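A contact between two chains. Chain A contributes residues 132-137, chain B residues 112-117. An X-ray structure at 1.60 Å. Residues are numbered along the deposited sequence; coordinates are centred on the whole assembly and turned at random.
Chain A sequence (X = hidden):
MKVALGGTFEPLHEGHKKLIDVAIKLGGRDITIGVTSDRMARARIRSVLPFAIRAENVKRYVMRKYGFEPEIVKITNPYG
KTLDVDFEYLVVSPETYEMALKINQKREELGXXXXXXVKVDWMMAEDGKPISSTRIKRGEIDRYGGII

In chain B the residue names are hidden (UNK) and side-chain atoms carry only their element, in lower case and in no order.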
ATOM      1  N   SER A 132       1.559  13.286 -13.286  1.00 41.27           N
ATOM      2  CA  SER A 132       1.092  13.949 -12.067  1.00 40.97           C
ATOM      3  C   SER A 132       1.051  12.994 -10.907  1.00 40.68           C
ATOM      4  O   SER A 132       0.999  11.760 -11.090  1.00 41.99           O
ATOM      5  CB  SER A 132      -0.363  14.404 -12.201  1.00 41.61           C
ATOM      6  OG  SER A 132      -1.226  13.379 -11.653  1.00 37.11           O
ATOM      7  N   SER A 133       1.026  13.575  -9.713  1.00 39.36           N
ATOM      8  CA  SER A 133       0.354  12.946  -8.572  1.00 37.48           C
ATOM      9  C   SER A 133       0.253  13.946  -7.429  1.00 36.63           C
ATOM     10  O   SER A 133       1.065  14.885  -7.333  1.00 35.35           O
ATOM     11  CB  SER A 133       1.043  11.654  -8.116  1.00 38.16           C
ATOM     12  OG  SER A 133       2.415  11.862  -7.848  1.00 39.15           O
ATOM     13  N   THR A 134      -0.778  13.770  -6.605  1.00 35.08           N
ATOM     14  CA  THR A 134      -0.999  14.608  -5.434  1.00 34.89           C
ATOM     15  C   THR A 134       0.247  14.519  -4.550  1.00 34.89           C
ATOM     16  O   THR A 134       0.943  13.486  -4.530  1.00 33.50           O
ATOM     17  CB  THR A 134      -2.216  14.136  -4.600  1.00 34.27           C
ATOM     18  OG1 THR A 134      -2.092  12.734  -4.364  1.00 31.71           O
ATOM     19  CG2 THR A 134      -3.536  14.404  -5.306  1.00 32.67           C
ATOM     20  N   ARG A 135       0.507  15.598  -3.815  1.00 35.42           N
ATOM     21  CA  ARG A 135       1.662  15.658  -2.940  1.00 35.80           C
ATOM     22  C   ARG A 135       1.462  14.659  -1.808  1.00 35.19           C
ATOM     23  O   ARG A 135       0.329  14.455  -1.336  1.00 33.59           O
ATOM     24  CB  ARG A 135       1.851  17.065  -2.374  1.00 36.40           C
ATOM     25  CG  ARG A 135       3.100  17.197  -1.502  1.00 37.17           C
ATOM     26  CD  ARG A 135       3.514  18.665  -1.291  1.00 40.02           C
ATOM     27  NE  ARG A 135       4.924  18.784  -0.888  1.00 42.01           N
ATOM     28  CZ  ARG A 135       5.969  18.904  -1.715  1.00 44.41           C
ATOM     29  NH1 ARG A 135       5.812  18.944  -3.039  1.00 45.28           N
ATOM     30  NH2 ARG A 135       7.198  18.995  -1.204  1.00 45.26           N
ATOM     31  N   ILE A 136       2.556  13.998  -1.426  1.00 34.68           N
ATOM     32  CA  ILE A 136       2.576  13.150  -0.246  1.00 35.32           C
ATOM     33  C   ILE A 136       3.605  13.716   0.730  1.00 35.33           C
ATOM     34  O   ILE A 136       4.772  13.922   0.369  1.00 34.30           O
ATOM     35  CB  ILE A 136       2.975  11.703  -0.562  1.00 34.95           C
ATOM     36  CG1 ILE A 136       1.942  11.027  -1.475  1.00 35.36           C
ATOM     37  CG2 ILE A 136       3.121  10.922   0.732  1.00 33.98           C
ATOM     38  CD1 ILE A 136       2.527   9.911  -2.328  1.00 35.48           C
ATOM     39  N   LYS A 137       3.171  13.966   1.959  1.00 36.12           N
ATOM     40  CA  LYS A 137       4.077  14.407   3.004  1.00 37.00           C
ATOM     41  C   LYS A 137       4.889  13.207   3.510  1.00 37.12           C
ATOM     42  O   LYS A 137       4.355  12.329   4.201  1.00 35.06           O
ATOM     43  CB  LYS A 137       3.286  15.068   4.129  1.00 37.28           C
ATOM     44  CG  LYS A 137       2.536  16.324   3.663  1.00 40.05           C
ATOM     45  CD  LYS A 137       3.376  17.591   3.783  1.00 42.12           C
ATOM     46  CE  LYS A 137       3.446  18.078   5.226  1.00 43.64           C
ATOM     47  NZ  LYS A 137       3.809  19.525   5.324  1.00 44.11           N
TER
ATOM     48  N   UNK B 112      -7.096  17.452 -12.358  1.00 17.15           N
ATOM     49  CA  UNK B 112      -6.636  17.202 -10.978  1.00 17.85           C
ATOM     50  C   UNK B 112      -5.483  16.197 -10.986  1.00 17.83           C
ATOM     51  O   UNK B 112      -5.408  15.356 -11.852  1.00 17.40           O
ATOM     52  c   UNK B 112      -8.702  18.703  -9.248  1.00 25.08           C
ATOM     53  c   UNK B 112      -7.759  16.616 -10.135  1.00 18.62           C
ATOM     54  c   UNK B 112      -9.927  19.209  -8.465  1.00 27.00           C
ATOM     55  c   UNK B 112      -9.000  17.461  -9.989  1.00 21.64           C
ATOM     56  n   UNK B 112      -9.547  20.232  -7.436  1.00 29.12           N
ATOM     57  N   UNK B 113      -4.578  16.298 -10.025  1.00 17.96           N
ATOM     58  CA  UNK B 113      -3.500  15.317  -9.908  1.00 19.57           C
ATOM     59  C   UNK B 113      -4.103  13.996  -9.488  1.00 17.81           C
ATOM     60  O   UNK B 113      -4.988  13.965  -8.680  1.00 16.82           O
ATOM     61  n   UNK B 113      -2.085  18.289  -7.091  1.00 34.11           N
ATOM     62  n   UNK B 113      -3.018  19.117  -5.181  1.00 38.69           N
ATOM     63  c   UNK B 113      -2.005  18.507  -5.777  1.00 37.02           C
ATOM     64  n   UNK B 113      -0.944  18.123  -5.045  1.00 38.07           N
ATOM     65  c   UNK B 113      -2.509  15.758  -8.844  1.00 19.63           C
ATOM     66  c   UNK B 113      -1.714  17.017  -9.182  1.00 24.31           C
ATOM     67  c   UNK B 113      -1.070  17.628  -7.922  1.00 28.14           C
ATOM     68  N   UNK B 114      -3.603  12.909 -10.048  1.00 17.27           N
ATOM     69  CA  UNK B 114      -4.035  11.568  -9.615  1.00 17.46           C
ATOM     70  C   UNK B 114      -3.529  11.284  -8.189  1.00 16.19           C
ATOM     71  O   UNK B 114      -2.479  11.797  -7.794  1.00 16.10           O
ATOM     72  c   UNK B 114      -3.516  10.534 -10.585  1.00 18.88           C
ATOM     73  c   UNK B 114      -3.624   9.567 -12.884  1.00 22.92           C
ATOM     74  n   UNK B 114      -3.785   8.593 -15.164  1.00 29.07           N
ATOM     75  c   UNK B 114      -4.363   9.548 -14.171  1.00 26.41           C
ATOM     76  c   UNK B 114      -4.216  10.603 -11.937  1.00 21.19           C
ATOM     77  N   UNK B 115      -4.291  10.484  -7.453  1.00 14.80           N
ATOM     78  CA  UNK B 115      -3.939  10.040  -6.105  1.00 14.89           C
ATOM     79  C   UNK B 115      -3.173   8.742  -6.227  1.00 14.70           C
ATOM     80  O   UNK B 115      -3.514   7.896  -7.034  1.00 15.54           O
ATOM     81  c   UNK B 115      -5.189   9.827  -5.220  1.00 15.61           C
ATOM     82  c   UNK B 115      -7.521  10.853  -4.746  1.00 17.03           C
ATOM     83  c   UNK B 115      -6.106  11.081  -5.231  1.00 16.99           C
ATOM     84  c   UNK B 115      -4.767   9.426  -3.794  1.00 16.12           C
ATOM     85  N   UNK B 116      -2.139   8.549  -5.425  1.00 13.23           N
ATOM     86  CA  UNK B 116      -1.452   7.254  -5.450  1.00 12.67           C
ATOM     87  C   UNK B 116      -2.364   6.188  -4.863  1.00 12.12           C
ATOM     88  O   UNK B 116      -2.800   6.297  -3.716  1.00 13.17           O
ATOM     89  c   UNK B 116      -0.150   7.316  -4.639  1.00 13.02           C
ATOM     90  c   UNK B 116       0.589   5.974  -4.647  1.00 14.01           C
ATOM     91  o   UNK B 116       0.718   8.342  -5.166  1.00 13.34           O
ATOM     92  N   UNK B 117      -2.660   5.174  -5.653  1.00 11.86           N
ATOM     93  CA  UNK B 117      -3.479   4.036  -5.218  1.00 12.12           C
ATOM     94  C   UNK B 117      -2.609   2.969  -4.555  1.00 12.38           C
ATOM     95  O   UNK B 117      -1.532   2.622  -5.060  1.00 13.07           O
ATOM     96  c   UNK B 117      -5.767   3.984  -8.325  1.00 14.73           C
ATOM     97  c   UNK B 117      -4.967   2.110  -5.963  1.00 13.32           C
ATOM     98  c   UNK B 117      -4.246   3.420  -6.384  1.00 12.40           C
ATOM     99  c   UNK B 117      -5.197   4.449  -6.998  1.00 13.64           C
TER
HETATM  100  O   HOH W   1      -0.367  10.628  -4.198  1.00 22.39           O

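Position 112 has five side-chain atoms: four carbons in an unbranched row that ends in a nitrogen. They make no contact with chain A here. An aliphatic chain with a terminal amine is lysine. The CA-to-CB bond of Lys112(B) points sideways, and the end of the chain leads away.

Position 113 has seven side-chain atoms. Three carbons lead to a nitrogen, and that nitrogen leads to a carbon carrying two more nitrogens. The CA-to-CB bond points toward chain A, and the side chain runs along the backbone of residues 133 to 135. Such a planar group at the end of a three-carbon chain is a guanidinium, so the residue is arginine. Arg113(B) has more area covered by the other stretch than any other residue of the contact. Its CB lies 3.5 Å from N of Thr134(A), and its CD lies 3.5 Å from O of Ser133(A). CB of Thr134(A) sits over one face of the guanidinium. NH1 of Arg113(B) comes within 3.2 Å of N of Arg135(A), but both atoms are donors and no hydrogen bond forms.

Position 114 again has four carbons in a row and a terminal nitrogen. The backbone does the bonding. N of position 114 donates to OG of Ser132(A) at 2.9 Å, and O of position 114 accepts from N of Thr134(A), also at 2.9 Å. The same carbonyl oxygen receives a CA-H...O contact from CA of Ser133(A) at 3.2 Å. This is a second lysine. The side chain of Lys114(B) is extended, with chi2 to chi4 all t, and its end leads away from chain A.

Position 115 has four side-chain carbons, forked at the first, with one arm two carbons long. No polar atom is present. The CA-to-CB bond points away from chain A, yet CA of position 115 lies 3.7 Å from OG1 of Thr134(A). This is isoleucine. CG1 of Ile115(B) is 4.2 Å from CG2 of Thr134(A).

Position 116 has three side-chain atoms: one carbon carrying an oxygen and a carbon. N of position 116 donates to water 1 at 3.0 Å, and the water donates to OG1 of Thr134(A) at 2.7 Å. This is threonine. OG1 of Thr116(B) lies 3.7 Å from CD1 of Ile136(A), whose side-chain end comes nearer to chain B.

Position 117 has four carbons, forked at the first, with one two-carbon arm. It is out of reach of the chain A stretch. It is another isoleucine. Ile117(B) is in a strand and buried.

The contact is centred on the backbone of Lys114(B), whose CA is 4.7 Å from CA of Ser133(A). Its N and O each form a direct hydrogen bond, to Ser132(A) and Thr134(A). Arg113(B) adds cover along chain A from Ser132(A) to Arg135(A). Further along, water 1 links Thr134(A) and Thr116(B), where OG1 of Thr134(A) and N of Thr116(B) are 4.3 Å apart.

Chain B 112-117: KRKITI
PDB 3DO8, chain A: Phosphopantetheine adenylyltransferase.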